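Local coordinates for type III restriction-modification enzyme EcoP15I Mod subunit (PDB 4ZCF), which methylates one adenine in the asymmetric DNA site CAGCAG, using S-adenosyl-L-methionine, and partners the Res subunit in DNA restriction, at residues Q27-D30 with A34-Q37; P124-G129 with E240-I245; D131-N136 with L175-P180; E144-L149 with D155-I160; L161-K166 with H171-T176. All coordinates share one frame; numbering follows the deposited sequence.

Along the chain, contact 1 closes first, in the loop between helix 14-24 and helix 37-44, and contacts 3, 4 and 5 are then nested inside the long loop that contact 2 closes. Contact 2 rests on strand 241-248 of the large mixed sheet. Contacts 3 and 5 lie about 7 Å apart between centres and share L175 and T176 of helix 171-188; contacts 4 and 5 share helix 154-164, their centres about 13 Å apart. Contact 1 stands apart, its centre about 17 Å or more from those of the others. The chain thus runs from the DPPY motif through packed helices before returning to the sheet, while contacts 1, 2 and 5 also meet the second Mod subunit of the dimer.

Contact 1: Q27-D30 with A34-Q37; sequences QCFD and AFIQ
F29 and F35 face each other as the single bridged pair between 27-30 and 34-37, and backbone bonds flank them. I36 N donates to C28 O (2.6 Å), and D30 N donates to A34 O (2.7 Å). Between these bonds F29 CA also comes 3.2 Å from A34 O in a CA-H...O contact. The side chain of D30 adds a third bond: its OD1 takes the N-H of A34 (3.1 Å) from above the carboxylate plane and that of N32 as well, while OD2 bonds to S52 OG of the second subunit. With CG lying between the backbone N and the carbonyl carbon (chi1 78°), the carboxylate folds back over the turn. Apolar contacts cover both flanks. The two phenyl rings are inclined at 56°, and F35 CD1 comes over one face of the F29 ring, 3.8 Å from CE2. On the other flank I36 stretches its CD1 along the opposing backbone, 3.6 Å from F29 C and close to D30 N. F29 packs further on helix 14-24, whose K22 makes a cation-pi contact with its ring. The pattern is that of an isolated antiparallel beta bridge, with F29 and F35 as a non-hydrogen-bonded pair, closing a hairpin-like loop whose bend is pinned by an Asx turn at D30.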
# COMPACT_ATOMS: atom_id res chain seq x y z
N GLN A 27 -25.29 -5.25 -18.28
CA GLN A 27 -24.56 -5.62 -17.05
C GLN A 27 -25.08 -6.91 -16.40
O GLN A 27 -24.51 -7.37 -15.42
CB GLN A 27 -24.67 -4.46 -16.05
CG GLN A 27 -26.04 -4.32 -15.36
CD GLN A 27 -27.10 -3.61 -16.18
OE1 GLN A 27 -27.00 -3.45 -17.40
NE2 GLN A 27 -28.14 -3.14 -15.53
N CYS A 28 -26.18 -7.45 -16.92
CA CYS A 28 -26.83 -8.66 -16.42
C CYS A 28 -26.30 -9.91 -17.06
O CYS A 28 -26.77 -10.99 -16.74
CB CYS A 28 -28.34 -8.54 -16.59
SG CYS A 28 -29.11 -7.37 -15.47
N PHE A 29 -25.32 -9.75 -17.97
CA PHE A 29 -24.63 -10.81 -18.70
C PHE A 29 -23.12 -10.69 -18.42
O PHE A 29 -22.58 -9.59 -18.44
CB PHE A 29 -24.96 -10.73 -20.20
CG PHE A 29 -26.43 -10.90 -20.51
CD1 PHE A 29 -27.29 -9.81 -20.51
CD2 PHE A 29 -26.96 -12.16 -20.79
CE1 PHE A 29 -28.65 -9.97 -20.78
CE2 PHE A 29 -28.32 -12.32 -21.06
CZ PHE A 29 -29.16 -11.22 -21.05
N ASP A 30 -22.46 -11.79 -18.10
CA ASP A 30 -21.04 -11.74 -17.75
C ASP A 30 -20.11 -11.58 -18.98
O ASP A 30 -20.62 -11.41 -20.09
CB ASP A 30 -20.65 -12.89 -16.78
CG ASP A 30 -20.47 -14.27 -17.39
OD1 ASP A 30 -20.59 -14.39 -18.63
OD2 ASP A 30 -20.11 -15.21 -16.65
N ALA A 34 -23.02 -15.05 -20.37
CA ALA A 34 -23.82 -15.86 -19.45
C ALA A 34 -24.64 -14.94 -18.53
O ALA A 34 -24.15 -13.90 -18.10
CB ALA A 34 -22.93 -16.78 -18.62
N PHE A 35 -25.88 -15.33 -18.22
CA PHE A 35 -26.84 -14.55 -17.45
C PHE A 35 -26.59 -14.42 -15.95
O PHE A 35 -26.60 -15.43 -15.23
CB PHE A 35 -28.28 -15.04 -17.74
CG PHE A 35 -29.41 -14.23 -17.15
CD1 PHE A 35 -29.63 -12.92 -17.56
CD2 PHE A 35 -30.27 -14.78 -16.22
CE1 PHE A 35 -30.67 -12.17 -17.02
CE2 PHE A 35 -31.33 -14.04 -15.70
CZ PHE A 35 -31.51 -12.73 -16.10
N ILE A 36 -26.44 -13.18 -15.46
CA ILE A 36 -26.26 -12.89 -14.03
C ILE A 36 -27.65 -12.63 -13.47
O ILE A 36 -28.13 -11.49 -13.48
CB ILE A 36 -25.23 -11.74 -13.72
CG1 ILE A 36 -23.87 -11.98 -14.43
CG2 ILE A 36 -25.04 -11.54 -12.19
CD1 ILE A 36 -23.20 -10.75 -14.87
N GLN A 37 -28.30 -13.70 -13.04
CA GLN A 37 -29.66 -13.69 -12.51
C GLN A 37 -29.88 -12.64 -11.41
O GLN A 37 -30.88 -11.91 -11.47
CB GLN A 37 -30.03 -15.09 -12.01
CG GLN A 37 -31.51 -15.41 -12.14
CD GLN A 37 -31.94 -16.44 -11.12
OE1 GLN A 37 -32.92 -16.24 -10.38
NE2 GLN A 37 -31.24 -17.57 -11.08

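Contact 2: P124-G129 with E240-I245; sequences PPYNTG and EHEYII
Y126 OH donates a hydrogen bond of 2.7 Å to E242 OE2 and has a weak second partner in K418 NZ. The tyrosine is the last residue of the DPPY motif, the sequence signature of N6-adenine methyltransferases, and residues 123-126 are predicted to bind S-adenosyl methionine. E242 belongs to strand 241-248 of the central sheet, so one side-chain bond ties the motif loop, which follows strand 117-122, to a strand two places away in the sheet, while the nearest CA atoms, those of Y126 and E242, stay 10.3 Å apart. The phenol reaches OE2 on its syn side, 31° out of the carboxylate plane, and the two side chains meet at about a right angle. E242 CG sits between the backbone N and the carbonyl carbon (chi1 41°), and the rest of the chain extends from there toward the loop. A phenylalanine in place of Y126 would probably leave E242 OE2 without its phenolic donor and the ring freer to shift. One residue earlier, P125 O accepts from W174 NE1. H241 NE2 makes a weak bond to Y243 OH of the same strand, and its ND1 pairs with S390 OG of the second subunit. The nucleic acid stays about 16 Å from the nearest atom of this contact. The other carboxylate oxygen, E242 OE1, lies near the plane of the Y126 ring at its edge, 3.6 Å from CE2.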
# COMPACT_ATOMS: atom_id res chain seq x y z
N PRO A 124 0.65 -14.37 -10.35
CA PRO A 124 -0.49 -15.24 -10.06
C PRO A 124 -1.19 -15.68 -11.34
O PRO A 124 -0.87 -15.14 -12.40
CB PRO A 124 -1.39 -14.36 -9.19
CG PRO A 124 -1.16 -12.99 -9.71
CD PRO A 124 0.31 -12.95 -10.08
N PRO A 125 -2.11 -16.65 -11.31
CA PRO A 125 -2.85 -16.95 -12.54
C PRO A 125 -3.71 -15.72 -12.89
O PRO A 125 -4.28 -15.05 -12.00
CB PRO A 125 -3.68 -18.18 -12.19
CG PRO A 125 -3.79 -18.19 -10.70
CD PRO A 125 -2.62 -17.42 -10.14
N TYR A 126 -3.69 -15.36 -14.17
CA TYR A 126 -4.44 -14.24 -14.71
C TYR A 126 -5.84 -14.85 -14.91
O TYR A 126 -6.01 -16.06 -14.71
CB TYR A 126 -3.82 -13.88 -16.07
CG TYR A 126 -2.42 -13.28 -16.05
CD1 TYR A 126 -1.69 -13.18 -14.87
CD2 TYR A 126 -1.82 -12.81 -17.23
CE1 TYR A 126 -0.39 -12.68 -14.86
CE2 TYR A 126 -0.54 -12.25 -17.22
CZ TYR A 126 0.17 -12.19 -16.03
OH TYR A 126 1.45 -11.68 -16.02
N ASN A 127 -6.86 -14.10 -15.27
CA ASN A 127 -8.08 -14.92 -15.44
C ASN A 127 -8.51 -14.84 -16.89
O ASN A 127 -9.63 -14.45 -17.23
CB ASN A 127 -9.16 -14.59 -14.40
CG ASN A 127 -10.27 -15.58 -14.20
OD1 ASN A 127 -10.37 -16.64 -14.84
ND2 ASN A 127 -11.20 -15.20 -13.37
N THR A 128 -7.54 -15.20 -17.74
CA THR A 128 -7.49 -15.22 -19.20
C THR A 128 -8.71 -15.86 -19.84
O THR A 128 -9.15 -15.39 -20.90
CB THR A 128 -6.16 -15.89 -19.62
OG1 THR A 128 -5.04 -15.00 -19.39
CG2 THR A 128 -6.16 -16.36 -21.03
N GLY A 129 -9.22 -16.93 -19.23
CA GLY A 129 -10.32 -17.73 -19.74
C GLY A 129 -9.83 -18.82 -20.69
O GLY A 129 -10.64 -19.49 -21.32
N GLU A 240 -0.62 -5.88 -26.62
CA GLU A 240 0.81 -6.11 -26.58
C GLU A 240 1.43 -5.79 -25.21
O GLU A 240 2.66 -5.75 -25.07
CB GLU A 240 1.46 -5.27 -27.69
CG GLU A 240 1.15 -5.79 -29.09
CD GLU A 240 1.70 -4.96 -30.23
OE1 GLU A 240 1.81 -3.72 -30.08
OE2 GLU A 240 2.02 -5.54 -31.28
N HIS A 241 0.57 -5.63 -24.19
CA HIS A 241 1.03 -5.30 -22.86
C HIS A 241 0.22 -5.95 -21.73
O HIS A 241 -0.91 -6.41 -21.91
CB HIS A 241 1.11 -3.77 -22.68
CG HIS A 241 -0.19 -3.11 -22.32
ND1 HIS A 241 -1.09 -2.73 -23.29
CD2 HIS A 241 -0.69 -2.77 -21.11
CE1 HIS A 241 -2.11 -2.17 -22.65
NE2 HIS A 241 -1.92 -2.18 -21.33
N GLU A 242 0.84 -5.94 -20.55
CA GLU A 242 0.25 -6.34 -19.29
C GLU A 242 0.80 -5.40 -18.20
O GLU A 242 1.44 -4.40 -18.52
CB GLU A 242 0.49 -7.82 -19.01
CG GLU A 242 1.87 -8.34 -19.37
CD GLU A 242 2.05 -9.75 -18.85
OE1 GLU A 242 1.65 -10.70 -19.56
OE2 GLU A 242 2.50 -9.89 -17.69
N TYR A 243 0.53 -5.69 -16.95
CA TYR A 243 0.89 -4.78 -15.87
C TYR A 243 1.64 -5.43 -14.73
O TYR A 243 1.67 -6.63 -14.60
CB TYR A 243 -0.39 -4.09 -15.31
CG TYR A 243 -1.37 -3.59 -16.36
CD1 TYR A 243 -1.27 -2.30 -16.87
CD2 TYR A 243 -2.40 -4.39 -16.82
CE1 TYR A 243 -2.15 -1.84 -17.85
CE2 TYR A 243 -3.30 -3.94 -17.80
CZ TYR A 243 -3.18 -2.65 -18.29
OH TYR A 243 -4.04 -2.19 -19.25
N ILE A 244 2.23 -4.59 -13.89
CA ILE A 244 2.91 -4.90 -12.64
C ILE A 244 2.42 -3.83 -11.64
O ILE A 244 2.83 -2.67 -11.76
CB ILE A 244 4.46 -5.00 -12.75
CG1 ILE A 244 4.88 -5.95 -13.94
CG2 ILE A 244 5.08 -5.45 -11.38
CD1 ILE A 244 6.36 -6.16 -14.25
N ILE A 245 1.48 -4.20 -10.74
CA ILE A 245 0.97 -3.33 -9.69
C ILE A 245 1.98 -3.36 -8.52
O ILE A 245 2.53 -4.40 -8.23
CB ILE A 245 -0.51 -3.57 -9.27
CG1 ILE A 245 -0.65 -4.65 -8.23
CG2 ILE A 245 -1.47 -3.79 -10.46
CD1 ILE A 245 -1.93 -4.51 -7.47

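Contact 3: D131-N136 with L175-P180; sequences DGFVYN and LTFIYP
Just beyond the DPPY motif, F133 and Y135 of the same loop bring their rings up to F177 on helix 171-188. The two phenylalanines meet obliquely, planes 48° apart and centroids 5.9 Å apart, with F133 CE1 3.8 Å from F177 CD2. F133 also meets the W174 ring edge to face and packs on P125, which F177 touches too, so these rings bring motif and helix together. Y135 uses a different surface. Its CG is anti to the backbone N (chi1 -173°), which carries the ring across to the helix, where its edge is turned on F177: Y135 CD2 lies 3.7 Å from F177 CB, and F177 CA lies in the ring plane. The same ring brings CE2 to 4.2 Å from T176 CG2, while OH bonds to D137 OD2. Replacing Y135 by alanine would probably leave D137 without its phenol and open a gap beside T176 and F177. F133 follows an Asx turn: D131 OD1 accepts from F133 N (3.0 Å), met from above the carboxylate plane, and OD2 takes the N-H of T128.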
# COMPACT_ATOMS: atom_id res chain seq x y z
N ASP A 131 -6.39 -20.22 -19.62
CA ASP A 131 -5.33 -20.72 -18.73
C ASP A 131 -5.73 -21.89 -17.81
O ASP A 131 -4.88 -22.43 -17.10
CB ASP A 131 -4.78 -19.55 -17.87
CG ASP A 131 -5.82 -18.74 -17.08
OD1 ASP A 131 -6.92 -19.29 -16.80
OD2 ASP A 131 -5.53 -17.58 -16.76
N GLY A 132 -7.02 -22.22 -17.80
CA GLY A 132 -7.55 -23.30 -16.97
C GLY A 132 -7.74 -22.97 -15.50
O GLY A 132 -7.84 -23.90 -14.69
N PHE A 133 -7.79 -21.65 -15.14
CA PHE A 133 -8.04 -21.23 -13.76
C PHE A 133 -9.47 -21.63 -13.39
O PHE A 133 -10.43 -21.31 -14.09
CB PHE A 133 -7.85 -19.70 -13.52
CG PHE A 133 -8.36 -19.25 -12.16
CD1 PHE A 133 -7.60 -19.45 -11.00
CD2 PHE A 133 -9.65 -18.73 -12.01
CE1 PHE A 133 -8.11 -19.10 -9.74
CE2 PHE A 133 -10.16 -18.40 -10.75
CZ PHE A 133 -9.39 -18.60 -9.62
N VAL A 134 -9.57 -22.28 -12.24
CA VAL A 134 -10.81 -22.75 -11.62
C VAL A 134 -10.56 -22.66 -10.12
O VAL A 134 -9.46 -22.99 -9.68
CB VAL A 134 -11.24 -24.20 -12.08
CG1 VAL A 134 -10.09 -25.21 -12.03
CG2 VAL A 134 -12.44 -24.72 -11.30
N TYR A 135 -11.54 -22.16 -9.35
CA TYR A 135 -11.38 -22.16 -7.91
C TYR A 135 -11.68 -23.58 -7.40
O TYR A 135 -12.69 -24.19 -7.80
CB TYR A 135 -12.31 -21.17 -7.18
CG TYR A 135 -11.97 -21.10 -5.71
CD1 TYR A 135 -12.49 -22.03 -4.81
CD2 TYR A 135 -11.01 -20.21 -5.24
CE1 TYR A 135 -12.07 -22.07 -3.48
CE2 TYR A 135 -10.60 -20.22 -3.91
CZ TYR A 135 -11.14 -21.14 -3.04
OH TYR A 135 -10.71 -21.14 -1.74
N ASN A 136 -10.79 -24.09 -6.52
CA ASN A 136 -10.89 -25.39 -5.84
C ASN A 136 -9.93 -25.38 -4.65
O ASN A 136 -8.82 -24.86 -4.75
CB ASN A 136 -10.58 -26.59 -6.80
CG ASN A 136 -11.77 -27.14 -7.60
OD1 ASN A 136 -12.93 -27.19 -7.15
ND2 ASN A 136 -11.49 -27.60 -8.82
N LEU A 175 -11.08 -13.59 -6.67
CA LEU A 175 -10.85 -12.76 -5.47
C LEU A 175 -10.83 -13.59 -4.18
O LEU A 175 -10.08 -13.27 -3.26
CB LEU A 175 -11.86 -11.62 -5.37
CG LEU A 175 -11.80 -10.52 -6.47
CD1 LEU A 175 -13.08 -9.71 -6.47
CD2 LEU A 175 -10.64 -9.56 -6.26
N THR A 176 -11.60 -14.70 -4.14
CA THR A 176 -11.66 -15.63 -3.00
C THR A 176 -10.30 -16.34 -2.92
O THR A 176 -9.81 -16.60 -1.82
CB THR A 176 -12.85 -16.62 -3.15
OG1 THR A 176 -14.05 -15.89 -3.45
CG2 THR A 176 -13.08 -17.47 -1.89
N PHE A 177 -9.70 -16.64 -4.08
CA PHE A 177 -8.39 -17.29 -4.17
C PHE A 177 -7.23 -16.40 -3.72
O PHE A 177 -6.48 -16.84 -2.84
CB PHE A 177 -8.17 -17.91 -5.57
CG PHE A 177 -6.76 -18.39 -5.85
CD1 PHE A 177 -6.21 -19.44 -5.13
CD2 PHE A 177 -6.00 -17.81 -6.85
CE1 PHE A 177 -4.91 -19.87 -5.37
CE2 PHE A 177 -4.70 -18.22 -7.08
CZ PHE A 177 -4.16 -19.25 -6.35
N ILE A 178 -7.07 -15.15 -4.27
CA ILE A 178 -5.94 -14.28 -3.87
C ILE A 178 -6.01 -13.63 -2.51
O ILE A 178 -4.96 -13.50 -1.88
CB ILE A 178 -5.39 -13.30 -4.95
CG1 ILE A 178 -6.50 -12.48 -5.59
CG2 ILE A 178 -4.52 -14.00 -6.01
CD1 ILE A 178 -6.93 -11.25 -4.85
N TYR A 179 -7.19 -13.11 -2.09
CA TYR A 179 -7.37 -12.41 -0.80
C TYR A 179 -6.56 -12.99 0.39
O TYR A 179 -5.78 -12.21 0.98
CB TYR A 179 -8.86 -12.22 -0.42
CG TYR A 179 -9.06 -11.43 0.87
CD1 TYR A 179 -8.89 -12.04 2.11
CD2 TYR A 179 -9.35 -10.07 0.84
CE1 TYR A 179 -8.97 -11.30 3.29
CE2 TYR A 179 -9.45 -9.33 2.02
CZ TYR A 179 -9.26 -9.95 3.24
OH TYR A 179 -9.34 -9.26 4.43
N PRO A 180 -6.73 -14.28 0.82
CA PRO A 180 -6.02 -14.73 2.02
C PRO A 180 -4.51 -14.79 1.84
O PRO A 180 -3.76 -14.63 2.81
CB PRO A 180 -6.64 -16.09 2.29
CG PRO A 180 -7.10 -16.57 0.96
CD PRO A 180 -7.61 -15.35 0.30

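Contact 4: E144-L149 with D155-I160; sequences EQLSEL and DEAKRI
A157 fits against L146 and S147 where helix 143-150 meets helix 154-164, two successive helices joined by a short turn. The axes of the two segments approach to 8.2 Å, a spacing consistent with the small side chain of A157, and their N-to-C directions lie 119° apart. Apolar packing carries the contact. A157 CB lies 3.5 Å from S147 N and 3.8 Å from S147 CB, so a methyl group presses on the opposing backbone. L146, its CG anti to the backbone N (chi1 177°), lays its branched end alongside the second helix, with CG 4.0 Å from A157 CB; beyond this pair it and I160 also touch Y65 of helix 63-71. Polar groups play a smaller part: S147 OG bonds to I152 O in the linking turn, and the opposite charges of E144 OE2 and K158 NZ remain 4.9 Å apart, short of contact. L146 CD2 spans the seam, 3.7 Å from A157 O and 4.0 Å from I160 CG2.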
# COMPACT_ATOMS: atom_id res chain seq x y z
N GLU A 144 -23.82 -25.91 7.05
CA GLU A 144 -24.05 -25.76 8.49
C GLU A 144 -22.75 -25.28 9.13
O GLU A 144 -22.75 -24.25 9.81
CB GLU A 144 -24.56 -27.08 9.14
CG GLU A 144 -25.26 -28.08 8.21
CD GLU A 144 -26.55 -27.67 7.52
OE1 GLU A 144 -27.38 -26.97 8.16
OE2 GLU A 144 -26.76 -28.09 6.36
N GLN A 145 -21.65 -26.01 8.84
CA GLN A 145 -20.28 -25.77 9.30
C GLN A 145 -19.76 -24.36 8.94
O GLN A 145 -19.27 -23.65 9.81
CB GLN A 145 -19.33 -26.85 8.74
CG GLN A 145 -19.24 -28.12 9.57
CD GLN A 145 -18.08 -28.13 10.54
OE1 GLN A 145 -16.91 -27.93 10.16
NE2 GLN A 145 -18.37 -28.41 11.80
N LEU A 146 -19.88 -23.96 7.65
CA LEU A 146 -19.42 -22.65 7.16
C LEU A 146 -20.17 -21.46 7.79
O LEU A 146 -19.52 -20.49 8.21
CB LEU A 146 -19.42 -22.60 5.61
CG LEU A 146 -19.03 -21.27 4.92
CD1 LEU A 146 -17.64 -20.83 5.31
CD2 LEU A 146 -19.15 -21.39 3.42
N SER A 147 -21.51 -21.55 7.88
CA SER A 147 -22.43 -20.56 8.47
C SER A 147 -22.04 -20.20 9.90
O SER A 147 -22.11 -19.03 10.27
CB SER A 147 -23.86 -21.11 8.44
OG SER A 147 -24.82 -20.19 8.93
N GLU A 148 -21.62 -21.21 10.69
CA GLU A 148 -21.18 -21.06 12.08
C GLU A 148 -19.82 -20.33 12.17
O GLU A 148 -19.76 -19.27 12.81
CB GLU A 148 -21.10 -22.42 12.76
N LEU A 149 -18.75 -20.87 11.53
CA LEU A 149 -17.39 -20.30 11.52
C LEU A 149 -17.30 -18.89 10.91
O LEU A 149 -16.72 -18.00 11.52
CB LEU A 149 -16.40 -21.25 10.80
CG LEU A 149 -16.31 -22.70 11.25
CD1 LEU A 149 -15.68 -23.55 10.18
CD2 LEU A 149 -15.54 -22.84 12.54
N ASP A 155 -28.10 -19.44 3.96
CA ASP A 155 -28.27 -19.23 2.52
C ASP A 155 -26.98 -18.76 1.86
O ASP A 155 -26.71 -19.15 0.72
CB ASP A 155 -29.39 -18.24 2.25
N GLU A 156 -26.17 -17.93 2.56
CA GLU A 156 -24.89 -17.44 2.05
C GLU A 156 -23.85 -18.57 2.07
O GLU A 156 -23.13 -18.75 1.09
CB GLU A 156 -24.42 -16.20 2.81
CG GLU A 156 -23.42 -15.38 2.01
CD GLU A 156 -22.94 -14.09 2.64
OE1 GLU A 156 -23.78 -13.19 2.88
OE2 GLU A 156 -21.72 -13.98 2.91
N ALA A 157 -23.82 -19.37 3.16
CA ALA A 157 -22.93 -20.53 3.31
C ALA A 157 -23.24 -21.63 2.28
O ALA A 157 -22.33 -22.39 1.90
CB ALA A 157 -23.04 -21.08 4.72
N LYS A 158 -24.51 -21.71 1.81
CA LYS A 158 -24.99 -22.62 0.77
C LYS A 158 -24.52 -22.08 -0.60
O LYS A 158 -24.08 -22.86 -1.45
CB LYS A 158 -26.53 -22.67 0.76
CG LYS A 158 -27.18 -23.65 1.73
CD LYS A 158 -28.70 -23.44 1.77
CE LYS A 158 -29.45 -24.52 2.51
NZ LYS A 158 -29.15 -24.53 3.96
N ARG A 159 -24.64 -20.75 -0.80
CA ARG A 159 -24.28 -20.03 -2.02
C ARG A 159 -22.79 -20.01 -2.27
O ARG A 159 -22.38 -20.09 -3.44
CB ARG A 159 -24.88 -18.61 -2.03
CG ARG A 159 -26.37 -18.59 -2.38
CD ARG A 159 -26.95 -17.20 -2.46
NE ARG A 159 -28.42 -17.21 -2.40
CZ ARG A 159 -29.22 -17.34 -3.46
NH1 ARG A 159 -28.71 -17.49 -4.68
NH2 ARG A 159 -30.54 -17.34 -3.30
N ILE A 160 -21.98 -19.92 -1.20
CA ILE A 160 -20.53 -19.93 -1.32
C ILE A 160 -20.12 -21.33 -1.74
O ILE A 160 -19.65 -21.49 -2.87
CB ILE A 160 -19.78 -19.45 -0.02
CG1 ILE A 160 -20.01 -17.96 0.25
CG2 ILE A 160 -18.27 -19.78 -0.09
CD1 ILE A 160 -19.77 -17.52 1.73

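Contact 5: L161-K166 with H171-T176; sequences LEFTTK and HSAWLT
F163 pushes its ring into helix 171-188 between A173 and T176, and this is the tight part of the contact. The ring's leading atom, CZ, comes 3.3 Å from T176 OG1, and T176 CB lies in the ring plane at the same edge. CE1 sits 3.6 Å from A173 CA and 3.9 Å from A173 CB, meeting that residue obliquely. One face of the ring is overlaid toward its rim by T164 CG2, which stands 3.6 Å above the plane. The other end of 161-166 is looser. T165 is exposed, and its OG1 turns back to L161 O (2.7 Å), which also accepts from T165 N on the opposite face of its plane. Away from the ring, H171 reaches across the dimer to E217 of the second subunit. T176 repeats the serine/threonine habit of bonding to its own helix: OG1 is anti to the carbonyl carbon (chi1 -49°), beside the backbone N, and so donates to S172 O, which T176 N grips from the opposite face of the carbonyl plane. W60 NE1 is a further partner of OG1. The buried hydroxyl beside F163 is therefore satisfied by other groups, and the phenyl edge contributes packing alone.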
# COMPACT_ATOMS: atom_id res chain seq x y z
N LEU A 161 -20.39 -22.35 -0.89
CA LEU A 161 -20.06 -23.76 -1.15
C LEU A 161 -20.50 -24.28 -2.51
O LEU A 161 -19.80 -25.11 -3.08
CB LEU A 161 -20.49 -24.69 -0.01
CG LEU A 161 -19.78 -24.49 1.32
CD1 LEU A 161 -20.40 -25.34 2.38
CD2 LEU A 161 -18.28 -24.76 1.24
N GLU A 162 -21.58 -23.71 -3.07
CA GLU A 162 -22.04 -24.03 -4.42
C GLU A 162 -20.94 -23.71 -5.47
O GLU A 162 -20.88 -24.38 -6.49
CB GLU A 162 -23.31 -23.26 -4.74
N PHE A 163 -20.06 -22.71 -5.18
CA PHE A 163 -18.96 -22.30 -6.07
C PHE A 163 -17.57 -22.83 -5.64
O PHE A 163 -16.75 -23.11 -6.52
CB PHE A 163 -18.94 -20.77 -6.35
CG PHE A 163 -17.99 -19.92 -5.52
CD1 PHE A 163 -16.63 -19.86 -5.82
CD2 PHE A 163 -18.47 -19.13 -4.48
CE1 PHE A 163 -15.77 -19.10 -5.04
CE2 PHE A 163 -17.60 -18.35 -3.72
CZ PHE A 163 -16.26 -18.33 -4.01
N THR A 164 -17.29 -22.88 -4.33
CA THR A 164 -15.98 -23.34 -3.85
C THR A 164 -15.74 -24.84 -4.09
O THR A 164 -14.59 -25.24 -4.31
CB THR A 164 -15.71 -22.91 -2.40
OG1 THR A 164 -16.72 -23.43 -1.54
CG2 THR A 164 -15.62 -21.41 -2.25
N THR A 165 -16.82 -25.65 -4.07
CA THR A 165 -16.76 -27.11 -4.29
C THR A 165 -16.85 -27.47 -5.78
O THR A 165 -16.23 -28.46 -6.20
CB THR A 165 -17.76 -27.85 -3.40
OG1 THR A 165 -19.09 -27.59 -3.86
CG2 THR A 165 -17.62 -27.51 -1.91
N LYS A 166 -17.61 -26.67 -6.57
CA LYS A 166 -17.80 -26.84 -8.02
C LYS A 166 -16.85 -25.93 -8.83
O LYS A 166 -16.20 -25.05 -8.27
CB LYS A 166 -19.25 -26.58 -8.40
N HIS A 171 -14.80 -13.51 -11.31
CA HIS A 171 -14.03 -12.51 -10.58
C HIS A 171 -14.09 -12.78 -9.09
O HIS A 171 -13.06 -12.69 -8.42
CB HIS A 171 -14.58 -11.10 -10.86
CG HIS A 171 -14.35 -10.61 -12.26
ND1 HIS A 171 -13.08 -10.33 -12.72
CD2 HIS A 171 -15.25 -10.26 -13.20
CE1 HIS A 171 -13.24 -9.88 -13.95
NE2 HIS A 171 -14.53 -9.82 -14.29
N SER A 172 -15.27 -13.14 -8.58
CA SER A 172 -15.46 -13.48 -7.16
C SER A 172 -14.68 -14.73 -6.75
O SER A 172 -14.08 -14.72 -5.68
CB SER A 172 -16.94 -13.59 -6.81
OG SER A 172 -17.65 -14.44 -7.68
N ALA A 173 -14.65 -15.79 -7.61
CA ALA A 173 -13.88 -17.01 -7.35
C ALA A 173 -12.39 -16.65 -7.30
O ALA A 173 -11.69 -17.01 -6.33
CB ALA A 173 -14.14 -18.05 -8.43
N TRP A 174 -11.93 -15.84 -8.30
CA TRP A 174 -10.56 -15.32 -8.36
C TRP A 174 -10.18 -14.49 -7.13
O TRP A 174 -9.12 -14.71 -6.57
CB TRP A 174 -10.30 -14.57 -9.67
CG TRP A 174 -8.84 -14.33 -9.93
CD1 TRP A 174 -7.98 -15.16 -10.59
CD2 TRP A 174 -8.07 -13.17 -9.54
NE1 TRP A 174 -6.73 -14.59 -10.66
CE2 TRP A 174 -6.75 -13.37 -10.00
CE3 TRP A 174 -8.37 -11.98 -8.85
CZ2 TRP A 174 -5.73 -12.43 -9.80
CZ3 TRP A 174 -7.36 -11.05 -8.63
CH2 TRP A 174 -6.06 -11.26 -9.12
N LEU A 175 -11.08 -13.59 -6.67
CA LEU A 175 -10.85 -12.76 -5.47
C LEU A 175 -10.83 -13.59 -4.18
O LEU A 175 -10.08 -13.27 -3.26
CB LEU A 175 -11.86 -11.62 -5.37
CG LEU A 175 -11.80 -10.52 -6.47
CD1 LEU A 175 -13.08 -9.71 -6.47
CD2 LEU A 175 -10.64 -9.56 -6.26
N THR A 176 -11.60 -14.70 -4.14
CA THR A 176 -11.66 -15.63 -3.00
C THR A 176 -10.30 -16.34 -2.92
O THR A 176 -9.81 -16.60 -1.82
CB THR A 176 -12.85 -16.62 -3.15
OG1 THR A 176 -14.05 -15.89 -3.45
CG2 THR A 176 -13.08 -17.47 -1.89